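Local structure of escJ (Escherichia coli, 1YJ7) at residues 15-20 with 57-62; 108-113 with 124-129; 130-135 with 163-168. The protein probably forms part of the ring-shaped membrane platform on which the enteropathogenic E. coli type III secretion system assembles, as a lipoprotein of the YscJ family. The protein carries 3 engineered substitutions. One frame throughout, in Å; residues are numbered along the deposited sequence. Where two conformers were deposited one is given.

Overall arrangement
The three contacts follow one another along the chain. Contact 1 (15-20 with 57-62) lies in the N-terminal part, where helix 11-23 meets the loop leaving helix 47-56. Contacts 2 and 3 belong to the sheet of strands 105-113, 123-130 and 159-165: contact 2 pairs the first two antiparallel, contact 3 the end of the middle strand with the third, in parallel. Their centres lie about 16 Å apart and they touch, with a probable hydrogen bond from Lys164 N to Val128 O. Contact 1 stands about 23 Å from contact 2 and 18 Å from contact 3, centre to centre, touching neither. Contact 2 carries the main approach of the second subunit, which contact 1 reaches only weakly, at Lys62.

Contact 1 of 3, residues 15-20 with 57-62; sequences NQMQAL and NGFPKK. With PO4 (phosphate ion), chain H.
Phe59 is the hub on which Met17, Leu20 and Gln16 of helix 11-23 converge, and the tight side of the contact is at Met17. Its CG, anti to the carbonyl carbon (chi1 -71°), presses on Phe59 CD2 at 3.5 Å, approaching the ring obliquely. Met17 SD stands 5.1 Å from the centroid of the Phe59 ring in an oblique Met-aromatic contact. CE goes on to Pro60 CB, beyond the cis peptide. Leu20 CD2 touches both Asn57 CB, at 3.7 Å, and CD1 and CE1 of the ring. Leu54 and Ile53 of helix 47-56 back this apolar group; Gly58, with positive phi, closes that helix in a Schellman motif and turns the chain toward Phe59.

The solvent side is looser. Gln16 crosses the ring at about a right angle, with CB 3.9 Å from Phe59 CZ and OE1 in plane at the ring edge. Lys61 CE lies above one face, toward its rim, while its NZ makes a weak bond to Asn57 O. Farther out, Lys62 NZ bonds O2 of a phosphate ion at 3.0 Å; the ion, probably from the crystallisation liquor, is also held by Lys101 of the third subunit. With no hydrogen bond between the segments, helix and loop are joined by apolar and sulfur-aromatic contacts, and the lysine ends lie outside them.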
# COMPACT_ATOMS: atom_id res chain seq x y z
N ASN D 15 15.07 -6.02 -26.30
CA ASN D 15 16.38 -5.62 -26.80
C ASN D 15 17.11 -4.70 -25.83
O ASN D 15 18.31 -4.83 -25.64
CB ASN D 15 16.28 -4.90 -28.14
CG ASN D 15 16.01 -5.85 -29.30
OD1 ASN D 15 16.24 -7.06 -29.21
ND2 ASN D 15 15.47 -5.29 -30.39
N GLN D 16 16.40 -3.74 -25.27
CA GLN D 16 17.03 -2.81 -24.34
C GLN D 16 17.53 -3.53 -23.09
O GLN D 16 18.66 -3.29 -22.64
CB GLN D 16 16.10 -1.64 -24.00
CG GLN D 16 15.88 -0.76 -25.24
CD GLN D 16 15.00 0.43 -24.97
OE1 GLN D 16 14.14 0.39 -24.09
NE2 GLN D 16 15.21 1.51 -25.74
N MET D 17 16.71 -4.42 -22.54
CA MET D 17 17.10 -5.17 -21.35
C MET D 17 18.25 -6.11 -21.66
O MET D 17 19.21 -6.21 -20.91
CB MET D 17 15.91 -5.92 -20.75
CG MET D 17 14.91 -5.00 -20.11
SD MET D 17 13.60 -5.94 -19.20
CE MET D 17 12.47 -5.66 -20.14
N GLN D 18 18.17 -6.78 -22.81
CA GLN D 18 19.18 -7.74 -23.21
C GLN D 18 20.51 -7.05 -23.43
O GLN D 18 21.53 -7.48 -22.90
CB GLN D 18 18.72 -8.48 -24.48
CG GLN D 18 19.70 -9.50 -25.02
CD GLN D 18 19.27 -10.11 -26.33
OE1 GLN D 18 19.96 -10.99 -26.88
NE2 GLN D 18 18.16 -9.66 -26.85
N ALA D 19 20.52 -5.97 -24.22
CA ALA D 19 21.74 -5.20 -24.44
C ALA D 19 22.36 -4.68 -23.14
O ALA D 19 23.58 -4.72 -22.95
CB ALA D 19 21.49 -4.05 -25.42
N LEU D 20 21.52 -4.18 -22.24
CA LEU D 20 21.99 -3.67 -20.97
C LEU D 20 22.70 -4.78 -20.19
O LEU D 20 23.79 -4.58 -19.64
CB LEU D 20 20.82 -3.09 -20.17
CG LEU D 20 21.07 -2.70 -18.71
CD1 LEU D 20 22.15 -1.61 -18.60
CD2 LEU D 20 19.76 -2.25 -18.11
N ASN D 57 18.03 0.46 -13.43
CA ASN D 57 17.80 1.13 -14.70
C ASN D 57 16.34 1.29 -15.08
O ASN D 57 16.02 1.72 -16.19
CB ASN D 57 18.58 0.40 -15.81
CG ASN D 57 20.05 0.68 -15.73
OD1 ASN D 57 20.51 1.70 -16.25
ND2 ASN D 57 20.79 -0.18 -15.03
N GLY D 58 15.46 0.94 -14.15
CA GLY D 58 14.04 1.16 -14.28
C GLY D 58 13.32 0.22 -15.21
O GLY D 58 12.28 0.61 -15.77
N PHE D 59 13.85 -1.00 -15.36
CA PHE D 59 13.23 -2.03 -16.19
C PHE D 59 12.58 -3.14 -15.36
O PHE D 59 13.14 -3.54 -14.33
CB PHE D 59 14.30 -2.70 -17.06
CG PHE D 59 14.76 -1.86 -18.20
CD1 PHE D 59 16.02 -1.28 -18.18
CD2 PHE D 59 13.97 -1.69 -19.33
CE1 PHE D 59 16.47 -0.52 -19.25
CE2 PHE D 59 14.42 -0.93 -20.39
CZ PHE D 59 15.67 -0.35 -20.36
N PRO D 60 11.44 -3.67 -15.81
CA PRO D 60 10.71 -3.19 -16.99
C PRO D 60 9.99 -1.86 -16.75
O PRO D 60 9.63 -1.53 -15.62
CB PRO D 60 9.68 -4.30 -17.25
CG PRO D 60 9.42 -4.86 -15.93
CD PRO D 60 10.74 -4.81 -15.19
N LYS D 61 9.78 -1.10 -17.82
CA LYS D 61 9.24 0.25 -17.70
C LYS D 61 7.79 0.18 -17.28
O LYS D 61 7.02 -0.62 -17.78
CB LYS D 61 9.38 1.01 -19.02
CG LYS D 61 10.80 1.18 -19.50
CD LYS D 61 11.53 2.27 -18.76
CE LYS D 61 12.94 2.43 -19.27
NZ LYS D 61 13.87 2.77 -18.16
N LYS D 62 7.43 1.01 -16.31
CA LYS D 62 6.06 0.97 -15.84
C LYS D 62 5.17 1.77 -16.77
O LYS D 62 5.63 2.66 -17.50
CB LYS D 62 5.94 1.36 -14.36
CG LYS D 62 6.25 2.76 -13.98
CD LYS D 62 6.13 2.92 -12.46
CE LYS D 62 4.68 2.97 -11.99
NZ LYS D 62 4.55 3.28 -10.53
P PO4 H . 1.30 4.82 -9.19
O1 PO4 H . 1.48 4.92 -10.70
O2 PO4 H . 2.46 4.08 -8.55
O3 PO4 H . 0.02 4.05 -8.94
O4 PO4 H . 1.18 6.23 -8.66

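Contact 2 of 3, residues 108-113 with 124-129; sequences CSVSLN and AAVLVI
Ser109 and Leu127, and likewise Ser111 and Ala125, form the hydrogen-bonded pairs of an antiparallel beta hairpin whose strands run at 177° to each other. Each pair closes two backbone bonds: Ser109 N to Leu127 O and Leu127 N to Ser109 O, both 2.9 Å, then Ser111 N to Ala125 O and Ala125 N to Ser111 O, also both 2.9 Å. All four are nearly straight. The same oxygens receive CA-H...O contacts from the non-hydrogen-bonded positions; Cys108 CA to Leu127 O is the shortest at 3.2 Å.

Apolar contacts join the pairs on the face of Cys108, Val110, Leu112, Ala124, Val126 and Val128. Leu112 touches most closely, CD2 reaching Ala124 CB at 3.6 Å; chi1 of -66° sets its CG anti to the carbonyl carbon. Val110 CG2 meets Val126 CG1 more loosely at 4.3 Å, and Cys108 SG stands 4.4 Å from Val128 CG2. Helix 80-99 covers this face through Leu99 and Ile95.

Polar contacts to other parts come last. Glu96 and Glu92 of that helix accept from Val110 N and Leu112 N, donors on the side of the strand turned away from 124-129. On the face of Ser109, Ser111, Ala125 and Leu127 the second subunit arrives: its Lys101 bonds Ser109 OG, and its Ser150 packs on Ser111 and Ala125. The hairpin thus pairs an apolar face for its own helix with a face of two serines, an alanine and Leu127 for a neighbouring subunit, consistent with a family whose members probably assemble into rings.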
# COMPACT_ATOMS: atom_id res chain seq x y z
N CYS D 108 10.78 12.88 -25.29
CA CYS D 108 10.23 14.19 -24.94
C CYS D 108 8.94 13.99 -24.16
O CYS D 108 8.11 13.15 -24.53
CB CYS D 108 9.93 15.02 -26.23
SG CYS D 108 9.36 16.70 -25.89
N SER D 109 8.76 14.76 -23.08
CA SER D 109 7.49 14.85 -22.41
C SER D 109 7.11 16.30 -22.23
O SER D 109 7.94 17.11 -21.87
CB SER D 109 7.52 14.17 -21.04
OG SER D 109 7.48 12.77 -21.14
N VAL D 110 5.85 16.60 -22.51
CA VAL D 110 5.30 17.94 -22.32
C VAL D 110 4.05 17.80 -21.47
O VAL D 110 3.15 17.01 -21.77
CB VAL D 110 4.92 18.60 -23.67
CG1 VAL D 110 4.25 19.95 -23.42
CG2 VAL D 110 6.16 18.77 -24.52
N SER D 111 4.00 18.58 -20.38
CA SER D 111 2.79 18.69 -19.58
C SER D 111 2.34 20.14 -19.60
O SER D 111 3.11 21.02 -19.17
CB SER D 111 3.01 18.21 -18.14
OG SER D 111 1.79 18.27 -17.41
N LEU D 112 1.13 20.39 -20.11
CA LEU D 112 0.57 21.72 -20.25
C LEU D 112 -0.48 22.04 -19.18
O LEU D 112 -1.31 21.20 -18.87
CB LEU D 112 -0.12 21.88 -21.60
CG LEU D 112 0.77 21.84 -22.82
CD1 LEU D 112 -0.12 21.95 -24.05
CD2 LEU D 112 1.83 22.94 -22.81
N ASN D 113 -0.42 23.28 -18.71
CA ASN D 113 -1.41 23.88 -17.82
C ASN D 113 -2.01 25.06 -18.60
O ASN D 113 -1.41 26.11 -18.65
CB ASN D 113 -0.70 24.36 -16.56
CG ASN D 113 -1.51 25.39 -15.76
OD1 ASN D 113 -2.74 25.29 -15.68
ND2 ASN D 113 -0.83 26.40 -15.20
N ALA D 124 3.96 25.54 -18.85
CA ALA D 124 4.31 24.28 -19.49
C ALA D 124 5.58 23.72 -18.91
O ALA D 124 6.51 24.45 -18.65
CB ALA D 124 4.49 24.47 -20.98
N ALA D 125 5.61 22.40 -18.74
CA ALA D 125 6.81 21.67 -18.33
C ALA D 125 7.25 20.82 -19.50
O ALA D 125 6.45 20.10 -20.05
CB ALA D 125 6.48 20.79 -17.16
N VAL D 126 8.53 20.90 -19.84
CA VAL D 126 9.10 20.21 -21.00
C VAL D 126 10.37 19.50 -20.59
O VAL D 126 11.32 20.14 -20.13
CB VAL D 126 9.42 21.21 -22.11
CG1 VAL D 126 9.97 20.48 -23.35
CG2 VAL D 126 8.19 22.01 -22.46
N LEU D 127 10.37 18.17 -20.74
CA LEU D 127 11.55 17.35 -20.49
C LEU D 127 12.00 16.77 -21.82
O LEU D 127 11.20 16.17 -22.57
CB LEU D 127 11.23 16.23 -19.52
CG LEU D 127 12.36 15.23 -19.25
CD1 LEU D 127 13.55 15.89 -18.58
CD2 LEU D 127 11.83 14.09 -18.42
N VAL D 128 13.27 16.99 -22.15
CA VAL D 128 13.85 16.50 -23.39
C VAL D 128 15.04 15.62 -23.07
O VAL D 128 15.94 16.01 -22.32
CB VAL D 128 14.29 17.66 -24.30
CG1 VAL D 128 14.93 17.14 -25.61
CG2 VAL D 128 13.13 18.60 -24.58
N ILE D 129 15.05 14.42 -23.63
CA ILE D 129 16.15 13.51 -23.48
C ILE D 129 16.93 13.53 -24.78
O ILE D 129 16.35 13.38 -25.86
CB ILE D 129 15.67 12.06 -23.21
CG1 ILE D 129 14.74 11.96 -22.00
CG2 ILE D 129 16.90 11.14 -23.00
CD1 ILE D 129 15.28 12.64 -20.68

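Contact 3 of 3, residues 130-135 with 163-168; sequences SSPEVN and IKSSSG
Between Ser130 and residues 164-166, where strand 159-165 ends, the flat groups are peptide carbonyls, approached in different ways. Ser130 N meets Lys164 O at 2.8 Å, tilted 19° from the carbonyl plane. Ser166 N reaches Ser130 O at 3.0 Å, nearly along the C=O axis. The carbonyl of Ser131 is gripped from both faces: Ser130 OG stands above one, 2.9 Å from Ser131 O, and Val134 N comes from the other. The first grip follows from chi1 of 82°, which sets Ser130 OG between its own backbone N and carbonyl carbon.

The Pro132 ring lies against a row of serine hydroxyls. Ser166 OG sits beside its CD and CG, 3.5 Å from Pro132 CD, while Ser167 OG approaches Pro132 CB at 3.6 Å. Ser165 OG, anti to its backbone N, comes within 3.2 Å of Pro132 CA. Ser165 OG and Ser167 OG are 2.7 Å apart, and both bond the carboxylate of the chain's last residue, Gly171, so their polar ends are directed to the C-terminus.

Bonding of Ser130 to the residues on either side of Ser165 is the mark of a parallel bridge, here between strands 123-130 and 159-165, which are joined by a beta-alpha-beta crossover through helix 140-150. Past the bridge both segments bend in type I turns, Ser131 to Val134 and Ser165 to Gly168. Two backbone bonds therefore fix the register where the strands end. Beyond them proline carbons pack on serine oxygens at the surface with no further hydrogen bond across the contact, and the hydroxyls of Ser165 and Ser167 bond Gly171 instead.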
# COMPACT_ATOMS: atom_id res chain seq x y z
N SER D 130 18.24 13.74 -24.70
CA SER D 130 19.09 13.74 -25.86
C SER D 130 19.97 12.51 -25.98
O SER D 130 20.24 11.79 -25.02
CB SER D 130 19.97 14.99 -25.88
OG SER D 130 21.11 14.82 -25.05
N SER D 131 20.45 12.29 -27.20
CA SER D 131 21.54 11.36 -27.43
C SER D 131 22.71 11.76 -26.51
O SER D 131 22.94 12.95 -26.30
CB SER D 131 21.99 11.40 -28.88
OG SER D 131 20.87 11.41 -29.76
N PRO D 132 23.46 10.79 -26.01
CA PRO D 132 24.63 11.10 -25.19
C PRO D 132 25.70 11.92 -25.93
O PRO D 132 26.48 12.63 -25.28
CB PRO D 132 25.19 9.72 -24.82
CG PRO D 132 24.13 8.73 -25.15
CD PRO D 132 23.26 9.33 -26.18
N GLU D 133 25.72 11.83 -27.26
CA GLU D 133 26.74 12.52 -28.05
C GLU D 133 26.34 13.93 -28.48
O GLU D 133 27.06 14.55 -29.25
CB GLU D 133 27.09 11.71 -29.33
CG GLU D 133 27.16 10.20 -29.19
CD GLU D 133 28.10 9.73 -28.08
OE1 GLU D 133 27.90 8.58 -27.61
OE2 GLU D 133 29.02 10.48 -27.68
N VAL D 134 25.17 14.41 -28.02
CA VAL D 134 24.62 15.69 -28.44
C VAL D 134 24.44 16.57 -27.19
O VAL D 134 24.03 16.06 -26.14
CB VAL D 134 23.28 15.50 -29.17
CG1 VAL D 134 22.54 16.82 -29.36
CG2 VAL D 134 23.50 14.80 -30.53
N ASN D 135 24.75 17.85 -27.32
CA ASN D 135 24.41 18.85 -26.28
C ASN D 135 23.34 19.78 -26.82
O ASN D 135 23.60 20.57 -27.73
CB ASN D 135 25.65 19.68 -25.93
CG ASN D 135 25.35 20.81 -24.99
OD1 ASN D 135 24.34 20.82 -24.30
ND2 ASN D 135 26.26 21.77 -24.93
N ILE D 163 16.79 19.45 -19.89
CA ILE D 163 17.42 18.55 -20.86
C ILE D 163 18.38 17.59 -20.16
O ILE D 163 19.16 17.99 -19.31
CB ILE D 163 18.09 19.35 -22.02
CG1 ILE D 163 19.19 20.29 -21.53
CG2 ILE D 163 17.03 20.15 -22.81
CD1 ILE D 163 20.03 20.88 -22.66
N LYS D 164 18.28 16.30 -20.50
CA LYS D 164 19.15 15.29 -19.93
C LYS D 164 19.65 14.35 -21.04
O LYS D 164 18.92 14.06 -21.97
CB LYS D 164 18.41 14.44 -18.91
CG LYS D 164 17.90 15.19 -17.68
CD LYS D 164 19.04 15.60 -16.75
CE LYS D 164 18.63 16.75 -15.86
NZ LYS D 164 19.57 16.98 -14.72
N SER D 165 20.90 13.93 -20.93
CA SER D 165 21.45 12.86 -21.77
C SER D 165 20.87 11.53 -21.32
O SER D 165 20.73 11.28 -20.14
CB SER D 165 22.96 12.82 -21.62
OG SER D 165 23.52 11.68 -22.26
N SER D 166 20.59 10.62 -22.26
CA SER D 166 20.10 9.31 -21.90
C SER D 166 21.14 8.55 -21.05
O SER D 166 20.79 7.62 -20.29
CB SER D 166 19.74 8.49 -23.15
OG SER D 166 20.92 8.20 -23.89
N SER D 167 22.41 8.92 -21.19
CA SER D 167 23.49 8.26 -20.44
C SER D 167 23.55 8.65 -18.96
O SER D 167 24.31 8.05 -18.19
CB SER D 167 24.85 8.45 -21.12
OG SER D 167 25.25 9.81 -21.23
N GLY D 168 22.76 9.65 -18.55
CA GLY D 168 22.59 9.94 -17.14
C GLY D 168 22.80 11.39 -16.71
O GLY D 168 23.09 12.27 -17.53